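Local structure of 6-aminohexanoate-dimer hydrolase (Bacillus anthracis, 4GB7) at residues N67-N72 against A287-D292; A82-D87 against Q120-R125; A305-M310 against V388-S393; Q315-N320 against L379-K384. The protein is a putative 6-aminohexanoate-dimer hydrolase of the beta-lactamase family, which probably cleaves amide bonds through a serine nucleophile. All coordinates share one frame; numbering follows the deposited sequence.

Contact 1 of 4, residues N67-N72 against A287-D292; sequences NDVKNN and AYYVTD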
loop_
_atom_site.group_PDB
_atom_site.type_symbol
_atom_site.label_atom_id
_atom_site.label_comp_id
_atom_site.label_asym_id
_atom_site.label_seq_id
_atom_site.Cartn_x
_atom_site.Cartn_y
_atom_site.Cartn_z
ATOM N N ASN A 67 -13.480 9.366 2.580
ATOM C CA ASN A 67 -14.517 8.452 2.979
ATOM C C ASN A 67 -13.989 7.621 4.119
ATOM O O ASN A 67 -12.927 6.981 3.998
ATOM C CB ASN A 67 -14.859 7.468 1.869
ATOM C CG ASN A 67 -15.544 8.098 0.713
ATOM O OD1 ASN A 67 -15.974 9.243 0.771
ATOM N ND2 ASN A 67 -15.712 7.313 -0.363
ATOM N N ASP A 68 -14.719 7.628 5.216
ATOM C CA ASP A 68 -14.306 6.864 6.389
ATOM C C ASP A 68 -14.378 5.356 6.167
ATOM O O ASP A 68 -15.340 4.844 5.534
ATOM C CB ASP A 68 -15.165 7.220 7.594
ATOM C CG ASP A 68 -14.867 8.565 8.177
ATOM O OD1 ASP A 68 -13.763 9.119 8.044
ATOM O OD2 ASP A 68 -15.799 9.048 8.849
ATOM N N VAL A 69 -13.409 4.645 6.745
ATOM C CA VAL A 69 -13.389 3.177 6.816
ATOM C C VAL A 69 -13.508 2.801 8.289
ATOM O O VAL A 69 -12.561 2.880 9.045
ATOM C CB VAL A 69 -12.089 2.637 6.217
ATOM C CG1 VAL A 69 -11.969 1.119 6.384
ATOM C CG2 VAL A 69 -11.952 3.126 4.781
ATOM N N LYS A 70 -14.707 2.428 8.698
ATOM C CA LYS A 70 -15.014 2.256 10.117
ATOM C C LYS A 70 -14.475 0.965 10.709
ATOM O O LYS A 70 -14.569 -0.120 10.095
ATOM C CB LYS A 70 -16.524 2.298 10.344
ATOM C CG LYS A 70 -17.142 3.666 10.140
ATOM C CD LYS A 70 -18.618 3.693 10.482
ATOM C CE LYS A 70 -19.511 2.959 9.478
ATOM N NZ LYS A 70 -20.938 2.768 9.935
ATOM N N ASN A 71 -13.947 1.065 11.923
ATOM C CA ASN A 71 -13.689 -0.142 12.720
ATOM C C ASN A 71 -14.981 -0.540 13.449
ATOM O O ASN A 71 -16.051 -0.015 13.119
ATOM C CB ASN A 71 -12.548 0.074 13.715
ATOM C CG ASN A 71 -12.947 0.925 14.891
ATOM O OD1 ASN A 71 -13.818 1.763 14.775
ATOM N ND2 ASN A 71 -12.240 0.771 16.006
ATOM N N ASN A 72 -14.871 -1.507 14.372
ATOM C CA ASN A 72 -15.909 -1.796 15.371
ATOM C C ASN A 72 -15.447 -1.372 16.745
ATOM O O ASN A 72 -14.684 -2.106 17.405
ATOM C CB ASN A 72 -16.267 -3.256 15.410
ATOM C CG ASN A 72 -17.457 -3.530 16.329
ATOM O OD1 ASN A 72 -17.791 -2.717 17.221
ATOM N ND2 ASN A 72 -18.133 -4.620 16.083
ATOM N N ALA A 287 -10.023 3.876 9.681
ATOM C CA ALA A 287 -9.144 4.305 8.618
ATOM C C ALA A 287 -9.971 5.251 7.727
ATOM O O ALA A 287 -11.136 5.575 8.039
ATOM C CB ALA A 287 -8.557 3.121 7.844
ATOM N N TYR A 288 -9.361 5.757 6.688
ATOM C CA TYR A 288 -10.079 6.542 5.690
ATOM C C TYR A 288 -9.346 6.542 4.363
ATOM O O TYR A 288 -8.102 6.377 4.323
ATOM C CB TYR A 288 -10.340 7.965 6.167
ATOM C CG TYR A 288 -9.137 8.836 6.439
ATOM C CD1 TYR A 288 -8.426 9.490 5.392
ATOM C CD2 TYR A 288 -8.743 9.072 7.751
ATOM C CE1 TYR A 288 -7.338 10.332 5.705
ATOM C CE2 TYR A 288 -7.687 9.907 8.044
ATOM C CZ TYR A 288 -7.003 10.549 7.006
ATOM O OH TYR A 288 -5.952 11.416 7.253
ATOM N N TYR A 289 -10.117 6.681 3.282
ATOM C CA TYR A 289 -9.571 6.878 1.958
ATOM C C TYR A 289 -9.702 8.320 1.503
ATOM O O TYR A 289 -10.787 8.905 1.587
ATOM C CB TYR A 289 -10.345 6.091 0.897
ATOM C CG TYR A 289 -9.954 4.652 0.712
ATOM C CD1 TYR A 289 -8.854 4.292 -0.090
ATOM C CD2 TYR A 289 -10.694 3.633 1.317
ATOM C CE1 TYR A 289 -8.504 2.961 -0.268
ATOM C CE2 TYR A 289 -10.348 2.309 1.118
ATOM C CZ TYR A 289 -9.288 1.966 0.321
ATOM O OH TYR A 289 -9.007 0.608 0.199
ATOM N N VAL A 290 -8.601 8.866 0.989
ATOM C CA VAL A 290 -8.672 10.080 0.192
ATOM C C VAL A 290 -9.487 9.762 -1.057
ATOM O O VAL A 290 -9.348 8.690 -1.655
ATOM C CB VAL A 290 -7.279 10.597 -0.143
ATOM C CG1 VAL A 290 -7.320 11.672 -1.216
ATOM C CG2 VAL A 290 -6.597 11.052 1.169
ATOM N N THR A 291 -10.296 10.734 -1.470
ATOM C CA THR A 291 -11.142 10.552 -2.663
ATOM C C THR A 291 -10.945 11.665 -3.701
ATOM O O THR A 291 -10.415 12.713 -3.401
ATOM C CB THR A 291 -12.647 10.494 -2.297
ATOM O OG1 THR A 291 -13.130 11.821 -1.982
ATOM C CG2 THR A 291 -12.914 9.523 -1.120
ATOM N N ASP A 292 -11.474 11.449 -4.903
ATOM C CA ASP A 292 -11.691 12.523 -5.862
ATOM C C ASP A 292 -12.948 13.337 -5.480
ATOM O O ASP A 292 -13.614 13.060 -4.468
ATOM C CB ASP A 292 -11.672 11.970 -7.327
ATOM C CG ASP A 292 -12.869 11.161 -7.697
ATOM O OD1 ASP A 292 -13.894 11.274 -7.025
ATOM O OD2 ASP A 292 -12.770 10.428 -8.740
#
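Val69 and Ala287 face each other as an antiparallel hydrogen-bonded pair, with Val69 CB lying 3.9 Å from Ala287 CB. A chi1 of 175° puts Val69 CG2 beside the backbone N, where it lies 3.7 Å from Tyr289 CD2, the two side chains crossing obliquely. Asn67 continues the same face: the flat of its amide meets Thr291 just beyond the strand pairing, where Thr291 CG2 is 3.5 Å from Asn67 CG and almost equally close to OD1 and ND2. Strand 66-69 is one of the two outermost strands of a four-stranded antiparallel sheet and pairs with 287-290 through two reciprocal sets of backbone bonds. Asn67 N to Tyr289 O measures 2.9 Å, and Val69 N to Ala287 O is 2.8 Å. Between these sets Asp68 and Tyr288 form a non-hydrogen-bonded pair, their side chains on the other face; between the strands Tyr288 CA makes a CA-H...O contact to Asn67 O at 3.3 Å. Farther out, Lys295 and Glu297 bind the two ends of the Asn67 amide, Tyr288 OH bonds to the backbone N of Lys61, and Trp278 of helix 269-278 packs on both Val69 and Ala287.

Contact 2 of 4, residues A82-D87 against Q120-R125; sequences ALQNLD and QLVYER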
loop_
_atom_site.group_PDB
_atom_site.type_symbol
_atom_site.label_atom_id
_atom_site.label_comp_id
_atom_site.label_asym_id
_atom_site.label_seq_id
_atom_site.Cartn_x
_atom_site.Cartn_y
_atom_site.Cartn_z
ATOM N N ALA A 82 5.311 -8.516 23.962
ATOM C CA ALA A 82 6.475 -9.063 24.537
ATOM C C ALA A 82 7.622 -8.134 24.101
ATOM O O ALA A 82 8.433 -8.433 23.211
ATOM C CB ALA A 82 6.709 -10.477 24.060
ATOM N N LEU A 83 7.675 -7.000 24.773
ATOM C CA LEU A 83 8.526 -5.884 24.345
ATOM C C LEU A 83 9.997 -6.184 24.483
ATOM O O LEU A 83 10.461 -6.792 25.469
ATOM C CB LEU A 83 8.155 -4.624 25.104
ATOM C CG LEU A 83 6.774 -3.986 24.868
ATOM C CD1 LEU A 83 6.800 -2.632 25.535
ATOM C CD2 LEU A 83 6.379 -3.855 23.377
ATOM N N GLN A 84 10.728 -5.754 23.461
ATOM C CA GLN A 84 12.177 -5.712 23.479
ATOM C C GLN A 84 12.605 -4.358 22.938
ATOM O O GLN A 84 12.143 -3.933 21.909
ATOM C CB GLN A 84 12.777 -6.782 22.623
ATOM C CG GLN A 84 12.563 -8.191 23.093
ATOM C CD GLN A 84 13.319 -9.160 22.195
ATOM O OE1 GLN A 84 14.532 -9.014 21.972
ATOM N NE2 GLN A 84 12.605 -10.118 21.640
ATOM N N ASN A 85 13.519 -3.690 23.640
ATOM C CA ASN A 85 13.934 -2.391 23.186
ATOM C C ASN A 85 15.010 -2.561 22.116
ATOM O O ASN A 85 16.163 -2.925 22.426
ATOM C CB ASN A 85 14.501 -1.531 24.322
ATOM C CG ASN A 85 14.715 -0.108 23.890
ATOM O OD1 ASN A 85 14.767 0.154 22.703
ATOM N ND2 ASN A 85 14.817 0.825 24.844
ATOM N N LEU A 86 14.626 -2.280 20.869
ATOM C CA LEU A 86 15.534 -2.380 19.714
ATOM C C LEU A 86 16.211 -1.056 19.361
ATOM O O LEU A 86 16.785 -0.947 18.288
ATOM C CB LEU A 86 14.784 -2.897 18.492
ATOM C CG LEU A 86 14.170 -4.291 18.729
ATOM C CD1 LEU A 86 13.386 -4.711 17.493
ATOM C CD2 LEU A 86 15.166 -5.411 19.082
ATOM N N ASP A 87 16.160 -0.055 20.236
ATOM C CA ASP A 87 16.645 1.252 19.841
ATOM C C ASP A 87 18.112 1.179 19.374
ATOM O O ASP A 87 18.500 1.905 18.453
ATOM C CB ASP A 87 16.616 2.237 20.996
ATOM C CG ASP A 87 15.244 2.732 21.337
ATOM O OD1 ASP A 87 14.312 2.565 20.522
ATOM O OD2 ASP A 87 15.115 3.280 22.473
ATOM N N GLN A 120 2.729 -11.159 18.788
ATOM C CA GLN A 120 2.828 -10.239 19.925
ATOM C C GLN A 120 3.666 -9.031 19.511
ATOM O O GLN A 120 4.655 -9.179 18.773
ATOM C CB GLN A 120 3.493 -10.894 21.110
ATOM C CG GLN A 120 2.777 -12.145 21.599
ATOM C CD GLN A 120 3.492 -12.790 22.772
ATOM O OE1 GLN A 120 4.712 -13.007 22.745
ATOM N NE2 GLN A 120 2.739 -13.057 23.831
ATOM N N LEU A 121 3.235 -7.844 19.948
ATOM C CA LEU A 121 3.995 -6.631 19.709
ATOM C C LEU A 121 5.334 -6.656 20.455
ATOM O O LEU A 121 5.387 -6.903 21.669
ATOM C CB LEU A 121 3.174 -5.426 20.155
ATOM C CG LEU A 121 3.767 -4.039 20.058
ATOM C CD1 LEU A 121 3.962 -3.651 18.621
ATOM C CD2 LEU A 121 2.882 -3.037 20.846
ATOM N N VAL A 122 6.424 -6.404 19.717
ATOM C CA VAL A 122 7.751 -6.387 20.300
ATOM C C VAL A 122 8.338 -5.022 20.410
ATOM O O VAL A 122 9.110 -4.759 21.370
ATOM C CB VAL A 122 8.740 -7.335 19.531
ATOM C CG1 VAL A 122 10.179 -7.163 20.023
ATOM C CG2 VAL A 122 8.223 -8.759 19.622
ATOM N N TYR A 123 8.027 -4.129 19.467
ATOM C CA TYR A 123 8.704 -2.841 19.424
ATOM C C TYR A 123 7.895 -1.903 18.590
ATOM O O TYR A 123 7.444 -2.271 17.509
ATOM C CB TYR A 123 10.043 -2.986 18.768
ATOM C CG TYR A 123 10.928 -1.777 18.672
ATOM C CD1 TYR A 123 11.471 -1.219 19.809
ATOM C CD2 TYR A 123 11.276 -1.237 17.436
ATOM C CE1 TYR A 123 12.348 -0.155 19.707
ATOM C CE2 TYR A 123 12.142 -0.156 17.319
ATOM C CZ TYR A 123 12.666 0.372 18.464
ATOM O OH TYR A 123 13.573 1.390 18.345
ATOM N N GLU A 124 7.629 -0.741 19.118
ATOM C CA GLU A 124 6.987 0.335 18.380
ATOM C C GLU A 124 7.597 1.652 18.746
ATOM O O GLU A 124 7.842 1.927 19.942
ATOM C CB GLU A 124 5.477 0.393 18.548
ATOM C CG GLU A 124 5.014 0.473 19.974
ATOM C CD GLU A 124 3.518 0.642 20.149
ATOM O OE1 GLU A 124 2.787 0.793 19.154
ATOM O OE2 GLU A 124 3.069 0.615 21.319
ATOM N N ARG A 125 7.819 2.472 17.712
ATOM C CA ARG A 125 8.333 3.797 17.892
ATOM C C ARG A 125 7.630 4.739 16.955
ATOM O O ARG A 125 7.352 4.374 15.805
ATOM C CB ARG A 125 9.822 3.858 17.643
ATOM C CG ARG A 125 10.644 3.086 18.673
ATOM C CD ARG A 125 10.723 3.875 19.974
ATOM N NE ARG A 125 11.540 3.160 20.941
ATOM C CZ ARG A 125 11.137 2.264 21.854
ATOM N NH1 ARG A 125 9.875 1.825 21.941
ATOM N NH2 ARG A 125 12.052 1.770 22.705
#
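Gln120 opens the contact at the start of strand 120-126, its OE1 lying 3.5 Å from Ala82 CB. Leu121 contributes mainly its carbonyl, which accepts from Ala82 N at 2.8 Å, while Leu83 CD2 packs beside that same oxygen. At Val122 the side chain lies alongside Gln84, both pointing the same way, with Val122 CG1 3.7 Å from Gln84 CB; its carbonyl takes the N-H of Gln84 and a CA-H...O contact from Leu83. Val122 and Tyr123 both face Val115 of strand 110-117, a classic beta bulge in the strand at one margin of the five-stranded antiparallel sheet. The irregular segment 82-87 runs beside this outermost strand, bonded to it through Ala82 N and Gln84 N. Tyr123 has CG anti to its backbone N (chi1 -178°), and the ring that starts there lies under Leu86 CB, which sits over its centre in a CH-pi contact, 3.7 Å from the centroid and only 4° off the normal. The phenol OH donates to Asp87 OD1 at 2.6 Å, on the anti lone pair of that oxygen. Arg125 NE meets the syn lone pair of the same Asp87 OD1 at 2.9 Å, making a salt bridge; NH2 adds only weak bonds to the carboxylate. Two strong donors thus grip OD1 from different sides, which would favour a charged carboxylate. Tyr123 CE1 lies 3.4 Å above the guanidinium plane of Arg125, over its centre, and NH1 is tied back to Glu124 O, limiting the rotation of the group.

Contact 3 of 4, residues A305-M310 against V388-S393; sequences ATARDM and VIVHFS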
loop_
_atom_site.group_PDB
_atom_site.type_symbol
_atom_site.label_atom_id
_atom_site.label_comp_id
_atom_site.label_asym_id
_atom_site.label_seq_id
_atom_site.Cartn_x
_atom_site.Cartn_y
_atom_site.Cartn_z
ATOM N N ALA A 305 -4.213 4.886 7.684
ATOM C CA ALA A 305 -4.501 3.973 8.803
ATOM C C ALA A 305 -3.449 4.133 9.888
ATOM O O ALA A 305 -2.379 4.717 9.641
ATOM C CB ALA A 305 -4.559 2.529 8.336
ATOM N N THR A 306 -3.722 3.621 11.073
ATOM C CA THR A 306 -2.676 3.630 12.108
ATOM C C THR A 306 -1.732 2.418 11.956
ATOM O O THR A 306 -2.046 1.414 11.287
ATOM C CB THR A 306 -3.246 3.619 13.544
ATOM O OG1 THR A 306 -3.756 2.315 13.828
ATOM C CG2 THR A 306 -4.280 4.725 13.779
ATOM N N ALA A 307 -0.538 2.536 12.513
ATOM C CA ALA A 307 0.504 1.534 12.343
ATOM C C ALA A 307 0.145 0.195 12.988
ATOM O O ALA A 307 0.371 -0.872 12.373
ATOM C CB ALA A 307 1.860 2.024 12.880
ATOM N N ARG A 308 -0.376 0.241 14.220
ATOM C CA ARG A 308 -0.803 -0.977 14.864
ATOM C C ARG A 308 -1.953 -1.625 14.104
ATOM O O ARG A 308 -2.022 -2.833 14.062
ATOM C CB ARG A 308 -1.209 -0.753 16.316
ATOM C CG ARG A 308 0.016 -0.575 17.192
ATOM C CD ARG A 308 -0.280 -0.703 18.690
ATOM N NE ARG A 308 -1.263 0.257 19.127
ATOM C CZ ARG A 308 -1.023 1.494 19.571
ATOM N NH1 ARG A 308 -2.042 2.260 19.928
ATOM N NH2 ARG A 308 0.213 1.981 19.681
ATOM N N ASP A 309 -2.837 -0.820 13.536
ATOM C CA ASP A 309 -3.940 -1.400 12.791
ATOM C C ASP A 309 -3.422 -2.099 11.534
ATOM O O ASP A 309 -3.904 -3.183 11.180
ATOM C CB ASP A 309 -5.031 -0.362 12.463
ATOM C CG ASP A 309 -5.919 -0.052 13.692
ATOM O OD1 ASP A 309 -5.861 -0.850 14.672
ATOM O OD2 ASP A 309 -6.719 0.901 13.671
HETATM N N MSE A 310 -2.476 -1.498 10.852
HETATM C CA MSE A 310 -1.838 -2.160 9.718
HETATM C C MSE A 310 -1.135 -3.427 10.148
HETATM O O MSE A 310 -1.154 -4.401 9.433
HETATM C CB MSE A 310 -0.853 -1.272 9.010
HETATM C CG MSE A 310 -1.490 -0.227 8.202
HETATM SE SE MSE A 310 -2.656 -0.961 6.802
HETATM C CE MSE A 310 -1.743 -2.621 6.408
ATOM N N VAL A 388 5.792 -9.542 11.461
ATOM C CA VAL A 388 5.187 -8.453 10.679
ATOM C C VAL A 388 5.930 -7.159 11.025
ATOM O O VAL A 388 6.117 -6.841 12.210
ATOM C CB VAL A 388 3.708 -8.289 11.011
ATOM C CG1 VAL A 388 3.074 -7.082 10.287
ATOM C CG2 VAL A 388 2.954 -9.573 10.716
ATOM N N ILE A 389 6.278 -6.381 9.996
ATOM C CA ILE A 389 6.789 -5.031 10.193
ATOM C C ILE A 389 5.912 -4.050 9.426
ATOM O O ILE A 389 5.590 -4.265 8.254
ATOM C CB ILE A 389 8.250 -4.899 9.807
ATOM C CG1 ILE A 389 9.129 -5.771 10.758
ATOM C CG2 ILE A 389 8.720 -3.452 9.729
ATOM C CD1 ILE A 389 10.612 -5.650 10.485
ATOM N N VAL A 390 5.506 -3.019 10.123
ATOM C CA VAL A 390 4.836 -1.841 9.559
ATOM C C VAL A 390 5.770 -0.682 9.661
ATOM O O VAL A 390 6.269 -0.379 10.740
ATOM C CB VAL A 390 3.503 -1.514 10.252
ATOM C CG1 VAL A 390 2.871 -0.258 9.642
ATOM C CG2 VAL A 390 2.516 -2.689 10.089
ATOM N N HIS A 391 5.984 -0.003 8.540
ATOM C CA HIS A 391 6.953 1.100 8.493
ATOM C C HIS A 391 6.293 2.234 7.775
ATOM O O HIS A 391 5.942 2.073 6.571
ATOM C CB HIS A 391 8.219 0.613 7.757
ATOM C CG HIS A 391 9.444 1.443 7.996
ATOM N ND1 HIS A 391 10.668 0.916 7.901
ATOM C CD2 HIS A 391 9.600 2.761 8.278
ATOM C CE1 HIS A 391 11.589 1.863 8.186
ATOM N NE2 HIS A 391 10.936 3.001 8.411
ATOM N N PHE A 392 6.057 3.344 8.481
ATOM C CA PHE A 392 5.472 4.541 7.914
ATOM C C PHE A 392 6.471 5.650 7.968
ATOM O O PHE A 392 7.161 5.783 8.997
ATOM C CB PHE A 392 4.250 5.063 8.686
ATOM C CG PHE A 392 3.051 4.198 8.696
ATOM C CD1 PHE A 392 2.847 3.173 7.770
ATOM C CD2 PHE A 392 2.028 4.521 9.611
ATOM C CE1 PHE A 392 1.664 2.424 7.842
ATOM C CE2 PHE A 392 0.857 3.786 9.658
ATOM C CZ PHE A 392 0.675 2.753 8.753
ATOM N N SER A 393 6.515 6.460 6.907
ATOM C CA SER A 393 7.496 7.535 6.820
ATOM C C SER A 393 6.882 8.716 6.103
ATOM O O SER A 393 5.814 8.642 5.489
ATOM C CB SER A 393 8.806 7.093 6.128
ATOM O OG SER A 393 9.318 5.873 6.629
#
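Phe392 reaches from strand 387-393 to the start of helix 307-318 and meets it mainly through its CE2 and CZ atoms. CB leads toward the helix, and CG is anti to the carbonyl carbon (chi1 -65°). From there CD2 comes within 4.1 Å of Ala307 CB. CE2 goes deeper: it lies 3.8 Å from Ala307 CB and 3.4 Å from both Ala305 O and Ala307 N, at the turn where the chain enters the helix. At the tip, CZ meets CG of Met310, a selenomethionine, at 3.7 Å in the conformer given; that methylene lies at the ring edge, in plane, and the two side chains cross at about a right angle. Val390, two residues earlier on the same strand face, fills the next position: CG2 is 3.8 Å from Met310 CB and also touches Ala307 O. Thr306 is the N-cap of the helix, its OG1 accepting from Asp309 N, and His136 stacks on the Phe392 ring. This is helix-on-sheet packing in the beta-lactamase fold, with Ala307 also against Ala112 and Val114 of the adjoining strand. The strand contributes side-chain carbons, which meet alkyl groups and backbone atoms of the helix start; with no polar bond between the two segments, the contact probably rests on van der Waals packing and burial of apolar surface.

Contact 4 of 4, residues Q315-N320 against L379-K384; sequences QLLLNN and LYIDPK. With NO3 (nitrate ion), chain C.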
loop_
_atom_site.group_PDB
_atom_site.type_symbol
_atom_site.label_atom_id
_atom_site.label_comp_id
_atom_site.label_asym_id
_atom_site.label_seq_id
_atom_site.Cartn_x
_atom_site.Cartn_y
_atom_site.Cartn_z
ATOM N N GLN A 315 -0.773 -9.438 10.495
ATOM C CA GLN A 315 -0.900 -10.669 11.282
ATOM C C GLN A 315 -2.002 -11.536 10.649
ATOM O O GLN A 315 -1.842 -12.744 10.588
ATOM C CB GLN A 315 -1.226 -10.379 12.733
ATOM C CG GLN A 315 -1.322 -11.618 13.592
ATOM C CD GLN A 315 -0.008 -12.319 13.725
ATOM O OE1 GLN A 315 1.056 -11.672 13.768
ATOM N NE2 GLN A 315 -0.063 -13.627 13.894
ATOM N N LEU A 316 -3.076 -10.922 10.166
ATOM C CA LEU A 316 -4.134 -11.669 9.501
ATOM C C LEU A 316 -3.578 -12.441 8.316
ATOM O O LEU A 316 -3.908 -13.623 8.127
ATOM C CB LEU A 316 -5.235 -10.736 9.022
ATOM C CG LEU A 316 -6.415 -11.382 8.300
ATOM C CD1 LEU A 316 -7.161 -12.320 9.231
ATOM C CD2 LEU A 316 -7.324 -10.312 7.710
ATOM N N LEU A 317 -2.702 -11.803 7.551
ATOM C CA LEU A 317 -2.118 -12.422 6.375
ATOM C C LEU A 317 -1.070 -13.450 6.778
ATOM O O LEU A 317 -0.957 -14.513 6.185
ATOM C CB LEU A 317 -1.560 -11.360 5.445
ATOM C CG LEU A 317 -2.645 -10.736 4.565
ATOM C CD1 LEU A 317 -2.234 -9.357 4.106
ATOM C CD2 LEU A 317 -3.001 -11.664 3.392
ATOM N N LEU A 318 -0.317 -13.144 7.824
ATOM C CA LEU A 318 0.591 -14.126 8.364
ATOM C C LEU A 318 -0.154 -15.413 8.739
ATOM O O LEU A 318 0.351 -16.519 8.523
ATOM C CB LEU A 318 1.379 -13.521 9.523
ATOM C CG LEU A 318 2.466 -14.376 10.097
ATOM C CD1 LEU A 318 3.575 -14.697 9.046
ATOM C CD2 LEU A 318 3.029 -13.673 11.346
ATOM N N ASN A 319 -1.394 -15.257 9.185
ATOM C CA ASN A 319 -2.258 -16.369 9.564
ATOM C C ASN A 319 -3.180 -16.776 8.459
ATOM O O ASN A 319 -4.222 -17.390 8.714
ATOM C CB ASN A 319 -3.054 -15.997 10.811
ATOM C CG ASN A 319 -2.172 -15.758 12.027
ATOM O OD1 ASN A 319 -2.515 -14.943 12.869
ATOM N ND2 ASN A 319 -1.049 -16.466 12.133
ATOM N N ASN A 320 -2.788 -16.483 7.220
ATOM C CA ASN A 320 -3.518 -16.999 6.059
ATOM C C ASN A 320 -5.007 -16.640 6.035
ATOM O O ASN A 320 -5.864 -17.411 5.541
ATOM C CB ASN A 320 -3.284 -18.503 5.918
ATOM C CG ASN A 320 -1.806 -18.850 5.931
ATOM O OD1 ASN A 320 -1.009 -18.238 5.192
ATOM N ND2 ASN A 320 -1.417 -19.788 6.795
ATOM N N LEU A 379 4.602 -2.494 4.320
ATOM C CA LEU A 379 4.074 -3.619 5.103
ATOM C C LEU A 379 4.817 -4.853 4.696
ATOM O O LEU A 379 4.744 -5.280 3.514
ATOM C CB LEU A 379 2.567 -3.821 4.867
ATOM C CG LEU A 379 1.925 -5.005 5.566
ATOM C CD1 LEU A 379 2.041 -5.027 7.096
ATOM C CD2 LEU A 379 0.453 -5.080 5.110
ATOM N N TYR A 380 5.491 -5.465 5.625
ATOM C CA TYR A 380 6.447 -6.576 5.344
ATOM C C TYR A 380 6.057 -7.791 6.215
ATOM O O TYR A 380 5.934 -7.686 7.451
ATOM C CB TYR A 380 7.856 -6.108 5.679
ATOM C CG TYR A 380 8.959 -7.152 5.574
ATOM C CD1 TYR A 380 9.682 -7.344 4.384
ATOM C CD2 TYR A 380 9.322 -7.924 6.662
ATOM C CE1 TYR A 380 10.707 -8.283 4.291
ATOM C CE2 TYR A 380 10.339 -8.864 6.581
ATOM C CZ TYR A 380 11.053 -9.019 5.396
ATOM O OH TYR A 380 12.080 -9.929 5.306
ATOM N N ILE A 381 5.854 -8.942 5.573
ATOM C CA ILE A 381 5.424 -10.137 6.269
ATOM C C ILE A 381 6.460 -11.213 6.033
ATOM O O ILE A 381 6.744 -11.568 4.867
ATOM C CB ILE A 381 4.037 -10.604 5.767
ATOM C CG1 ILE A 381 3.021 -9.405 5.910
ATOM C CG2 ILE A 381 3.631 -11.880 6.504
ATOM C CD1 ILE A 381 1.679 -9.712 5.367
ATOM N N ASP A 382 6.968 -11.768 7.114
ATOM C CA ASP A 382 8.001 -12.819 7.094
ATOM C C ASP A 382 7.403 -14.086 7.680
ATOM O O ASP A 382 7.263 -14.233 8.853
ATOM C CB ASP A 382 9.208 -12.342 7.915
ATOM C CG ASP A 382 10.289 -13.391 8.101
ATOM O OD1 ASP A 382 10.045 -14.561 7.789
ATOM O OD2 ASP A 382 11.438 -13.019 8.511
ATOM N N PRO A 383 6.975 -15.019 6.811
ATOM C CA PRO A 383 6.364 -16.233 7.312
ATOM C C PRO A 383 7.353 -17.227 7.948
ATOM O O PRO A 383 6.915 -18.115 8.689
ATOM C CB PRO A 383 5.711 -16.818 6.088
ATOM C CG PRO A 383 6.282 -16.141 4.938
ATOM C CD PRO A 383 7.134 -15.004 5.365
ATOM N N LYS A 384 8.666 -17.072 7.704
ATOM C CA LYS A 384 9.636 -17.992 8.290
ATOM C C LYS A 384 9.804 -17.654 9.787
ATOM O O LYS A 384 9.809 -18.562 10.631
ATOM C CB LYS A 384 10.994 -17.925 7.583
ATOM C CG LYS A 384 11.997 -18.971 8.045
ATOM C CD LYS A 384 13.268 -18.960 7.217
ATOM C CE LYS A 384 14.165 -20.140 7.529
ATOM N NZ LYS A 384 15.115 -19.717 8.585
HETATM N N NO3 C . 1.926 -16.395 14.139
HETATM O O1 NO3 C . 2.194 -15.431 14.812
HETATM O O2 NO3 C . 0.766 -16.379 13.366
HETATM O O3 NO3 C . 2.761 -17.524 14.166
#
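Leu318 and Pro383 bring the two backbones to their nearest approach, 6.2 Å between CA atoms, where the last turn of helix 307-318 passes the end of strand 377-382. Ile381 points toward the helix and carries most of the strand's side of the contact, its two branches dividing the work. CD1 meets Leu317 CB at 3.6 Å in the conformer given, the two side chains crossing at about a right angle. CG2, anti to the backbone N, lies 3.8 Å from CD1 of Leu318. The same Leu318 methyl also touches Pro383 CA at 3.6 Å and Asp382 O at 3.7 Å, where the strand gives way to a turn; CG of Leu318 is anti to its backbone N (chi1 -174°), and the side chain ends nearer the strand than its first bond would suggest. The helix stops here in a Schellman motif: Asn320, with positive phi, is the C-prime residue, Gly321 N returns to Leu316 O and Asn320 N to Leu317 O. The helix end lies over the face of the five-stranded sheet that carries Ile381, where Trp359 also packs on Leu317 and Ile381. Gln315 gives NE2 to Asn319 OD1 at 3.0 Å. A nitrate ion, probably from the crystallisation liquor, is modelled with O1 accepting from the same NE2, but it sits too close to Asn319 and its exact position is doubtful. At the turn, Asp382 faces away from the helix, its OD2 bonded to Gln366 and OD1 to Ala385 N.

Contacts 2, 3 and 4 all reach the five-stranded antiparallel sheet: contact 2 at its outer strand 120-126, contacts 3 and 4 at the adjacent strands 387-393 and 377-382. Contacts 3 and 4 also share helix 307-318, one near its start and the other at its end, with centres 13 Å apart; along the chain contact 4 is nested within contact 3. A salt bridge from Glu124 to Arg308 joins contacts 2 and 3. Contact 1 belongs to the separate four-stranded sheet, 16 Å from contact 3 between centres, yet Ala287 CB packs on Ala305 CB. Contact 2 is nested within contact 1: the N-terminal part supplies a strand to one sheet and a loop beside the other.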